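Local coordinates for EDTA monooxygenase (EDTA-degrading bacterium BNC1, PDB 5DQP), which probably oxidises the chelator EDTA as an FMN-dependent monooxygenase that works together with a partner flavin reductase, at residues S15-R26 against I383-A391. Numbering follows the deposited sequence.
Sequences SGVLPNSWNEGR and INAPLLPDA
Arg26 NH1 meets Asp390 OD2 at 2.6 Å on its syn lone pair, while Arg26 NH2 donates to Asp390 OD1 at 2.7 Å. This end-on fork is nearly flat, the guanidinium and carboxylate planes being 15° apart, and the bends at chi2 and chi3 of Arg26 bring its end round to the acid. Arg40 of helix 35-47 lies close to the same NH2, so the carboxylate probably offsets two positive charges; an alanine in place of Asp390 would probably leave Arg26 without its mate, free to swing away and facing that like charge. In Leu387, chi1 of 175° holds CG opposite the backbone N, and with chi2 at 57° the two methyls part, CD1 3.4 Å from Ser15 O and CD2 against Gly25 N and Glu24 CB. Such contacts tie the loops following the neighbouring parallel strands 7-11 and 380-383, the first and last of the luciferase-like TIM barrel, at the strands' C-terminal ends. Backbone bonds run from Leu388 N to Ser15 O (2.9 Å) and from Val17 N to Ala385 O (3.1 Å). A CB on Gly16 would clash with Pro386 O. Val17 crosses Asn384 at about a right angle, its CB 3.4 Å from Asn384 OD1, and Leu18 CG lies alongside Pro386 CB at 3.7 Å. Ser15 OG donates to Ser21 OG, which in turn bonds Leu18 O within the Leu18-Ser21 type I beta turn.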
# COMPACT_ATOMS: atom_id res chain seq x y z
N SER A 15 7.66 -9.83 -13.93
CA SER A 15 8.70 -9.85 -14.95
C SER A 15 8.15 -9.76 -16.36
O SER A 15 8.93 -9.78 -17.32
CB SER A 15 9.55 -11.12 -14.81
OG SER A 15 8.72 -12.27 -14.84
N GLY A 16 6.85 -9.63 -16.51
CA GLY A 16 6.20 -9.75 -17.80
C GLY A 16 5.06 -10.76 -17.73
O GLY A 16 4.94 -11.54 -16.79
N VAL A 17 4.22 -10.72 -18.79
CA VAL A 17 3.05 -11.60 -18.83
C VAL A 17 3.43 -13.04 -19.19
O VAL A 17 2.76 -13.97 -18.74
CB VAL A 17 1.98 -11.06 -19.80
CG1 VAL A 17 2.54 -10.85 -21.16
CG2 VAL A 17 0.82 -12.05 -19.90
N LEU A 18 4.49 -13.27 -19.96
CA LEU A 18 4.82 -14.64 -20.29
C LEU A 18 5.32 -15.40 -19.06
O LEU A 18 6.08 -14.86 -18.25
CB LEU A 18 5.85 -14.70 -21.42
CG LEU A 18 5.35 -14.11 -22.74
CD1 LEU A 18 6.32 -14.43 -23.87
CD2 LEU A 18 3.87 -14.53 -23.11
N PRO A 19 4.94 -16.68 -18.90
CA PRO A 19 5.27 -17.40 -17.65
C PRO A 19 6.75 -17.59 -17.40
O PRO A 19 7.17 -17.66 -16.23
CB PRO A 19 4.55 -18.75 -17.83
CG PRO A 19 4.42 -18.93 -19.35
CD PRO A 19 4.15 -17.51 -19.84
N ASN A 20 7.58 -17.70 -18.43
CA ASN A 20 9.01 -17.83 -18.22
C ASN A 20 9.74 -16.48 -18.22
O ASN A 20 10.97 -16.46 -18.28
CB ASN A 20 9.62 -18.75 -19.28
CG ASN A 20 10.92 -19.31 -18.84
OD1 ASN A 20 11.10 -19.67 -17.67
ND2 ASN A 20 11.88 -19.35 -19.76
N SER A 21 9.00 -15.36 -18.15
CA SER A 21 9.63 -14.06 -18.38
C SER A 21 10.71 -13.77 -17.35
O SER A 21 11.67 -13.06 -17.65
CB SER A 21 8.57 -12.94 -18.40
OG SER A 21 7.80 -12.86 -17.20
N TRP A 22 10.62 -14.35 -16.15
CA TRP A 22 11.63 -13.99 -15.17
C TRP A 22 12.98 -14.65 -15.42
O TRP A 22 13.96 -14.29 -14.76
CB TRP A 22 11.17 -14.31 -13.75
CG TRP A 22 10.84 -15.73 -13.45
CD1 TRP A 22 10.63 -16.76 -14.35
CD2 TRP A 22 10.65 -16.30 -12.15
NE1 TRP A 22 10.31 -17.90 -13.68
CE2 TRP A 22 10.33 -17.66 -12.33
CE3 TRP A 22 10.73 -15.80 -10.84
CZ2 TRP A 22 10.08 -18.53 -11.25
CZ3 TRP A 22 10.49 -16.66 -9.76
CH2 TRP A 22 10.16 -18.00 -9.98
N ASN A 23 13.04 -15.62 -16.33
CA ASN A 23 14.30 -16.19 -16.80
C ASN A 23 14.81 -15.53 -18.09
O ASN A 23 15.85 -15.94 -18.61
CB ASN A 23 14.15 -17.70 -17.01
CG ASN A 23 14.17 -18.48 -15.70
OD1 ASN A 23 15.05 -18.27 -14.85
ND2 ASN A 23 13.21 -19.39 -15.54
N GLU A 24 14.12 -14.51 -18.61
CA GLU A 24 14.47 -13.81 -19.84
C GLU A 24 15.17 -12.49 -19.50
O GLU A 24 15.37 -12.15 -18.34
CB GLU A 24 13.23 -13.56 -20.70
CG GLU A 24 12.54 -14.79 -21.21
CD GLU A 24 13.33 -15.43 -22.32
OE1 GLU A 24 14.35 -14.83 -22.71
OE2 GLU A 24 12.92 -16.51 -22.80
N GLY A 25 15.50 -11.71 -20.54
CA GLY A 25 16.29 -10.52 -20.30
C GLY A 25 17.63 -10.93 -19.70
O GLY A 25 18.29 -11.85 -20.18
N ARG A 26 18.04 -10.25 -18.63
CA ARG A 26 19.29 -10.65 -18.00
C ARG A 26 19.14 -11.88 -17.10
O ARG A 26 20.14 -12.35 -16.54
CB ARG A 26 19.88 -9.46 -17.24
CG ARG A 26 20.66 -8.48 -18.14
CD ARG A 26 19.86 -8.01 -19.36
NE ARG A 26 18.80 -7.06 -19.00
CZ ARG A 26 17.74 -6.81 -19.78
NH1 ARG A 26 17.61 -7.44 -20.94
NH2 ARG A 26 16.82 -5.94 -19.39
N ILE A 383 -1.61 -2.26 -22.57
CA ILE A 383 -0.47 -2.96 -23.16
C ILE A 383 0.12 -3.90 -22.12
O ILE A 383 0.60 -3.47 -21.06
CB ILE A 383 0.59 -1.94 -23.62
CG1 ILE A 383 -0.03 -0.90 -24.55
CG2 ILE A 383 1.81 -2.62 -24.24
CD1 ILE A 383 0.53 0.51 -24.29
N ASN A 384 0.09 -5.19 -22.41
CA ASN A 384 0.52 -6.24 -21.50
C ASN A 384 1.83 -6.79 -22.05
O ASN A 384 1.84 -7.75 -22.82
CB ASN A 384 -0.57 -7.30 -21.40
CG ASN A 384 -0.43 -8.22 -20.20
OD1 ASN A 384 0.45 -8.03 -19.34
ND2 ASN A 384 -1.32 -9.22 -20.11
N ALA A 385 2.95 -6.19 -21.65
CA ALA A 385 4.23 -6.52 -22.28
C ALA A 385 4.64 -7.95 -21.96
O ALA A 385 4.57 -8.36 -20.79
CB ALA A 385 5.31 -5.53 -21.85
N PRO A 386 5.07 -8.74 -22.95
CA PRO A 386 5.47 -10.13 -22.66
C PRO A 386 6.70 -10.21 -21.78
O PRO A 386 6.84 -11.18 -21.02
CB PRO A 386 5.74 -10.72 -24.06
CG PRO A 386 6.01 -9.55 -24.94
CD PRO A 386 5.16 -8.42 -24.39
N LEU A 387 7.60 -9.25 -21.86
CA LEU A 387 8.79 -9.18 -21.02
C LEU A 387 8.94 -7.75 -20.52
O LEU A 387 8.89 -6.82 -21.33
CB LEU A 387 10.05 -9.60 -21.79
CG LEU A 387 11.37 -9.46 -21.02
CD1 LEU A 387 11.34 -10.27 -19.71
CD2 LEU A 387 12.56 -9.87 -21.91
N LEU A 388 9.11 -7.59 -19.20
CA LEU A 388 9.40 -6.28 -18.60
C LEU A 388 10.84 -6.23 -18.10
O LEU A 388 11.34 -7.21 -17.54
CB LEU A 388 8.42 -5.99 -17.44
CG LEU A 388 6.99 -5.72 -17.95
CD1 LEU A 388 5.94 -5.71 -16.84
CD2 LEU A 388 7.02 -4.38 -18.66
N PRO A 389 11.52 -5.09 -18.30
CA PRO A 389 11.05 -3.91 -19.01
C PRO A 389 11.20 -3.97 -20.53
O PRO A 389 10.64 -3.10 -21.22
CB PRO A 389 11.93 -2.78 -18.44
CG PRO A 389 13.16 -3.45 -18.03
CD PRO A 389 12.73 -4.80 -17.50
N ASP A 390 11.93 -4.98 -21.03
CA ASP A 390 12.46 -4.95 -22.39
C ASP A 390 11.38 -4.68 -23.43
O ASP A 390 11.57 -3.85 -24.32
CB ASP A 390 13.20 -6.27 -22.73
CG ASP A 390 14.45 -6.51 -21.85
OD1 ASP A 390 14.43 -6.12 -20.66
OD2 ASP A 390 15.45 -7.10 -22.33
N ALA A 391 10.24 -5.40 -23.35
CA ALA A 391 9.23 -5.26 -24.40
C ALA A 391 8.44 -3.97 -24.26
O ALA A 391 7.97 -3.42 -25.26
CB ALA A 391 8.26 -6.44 -24.42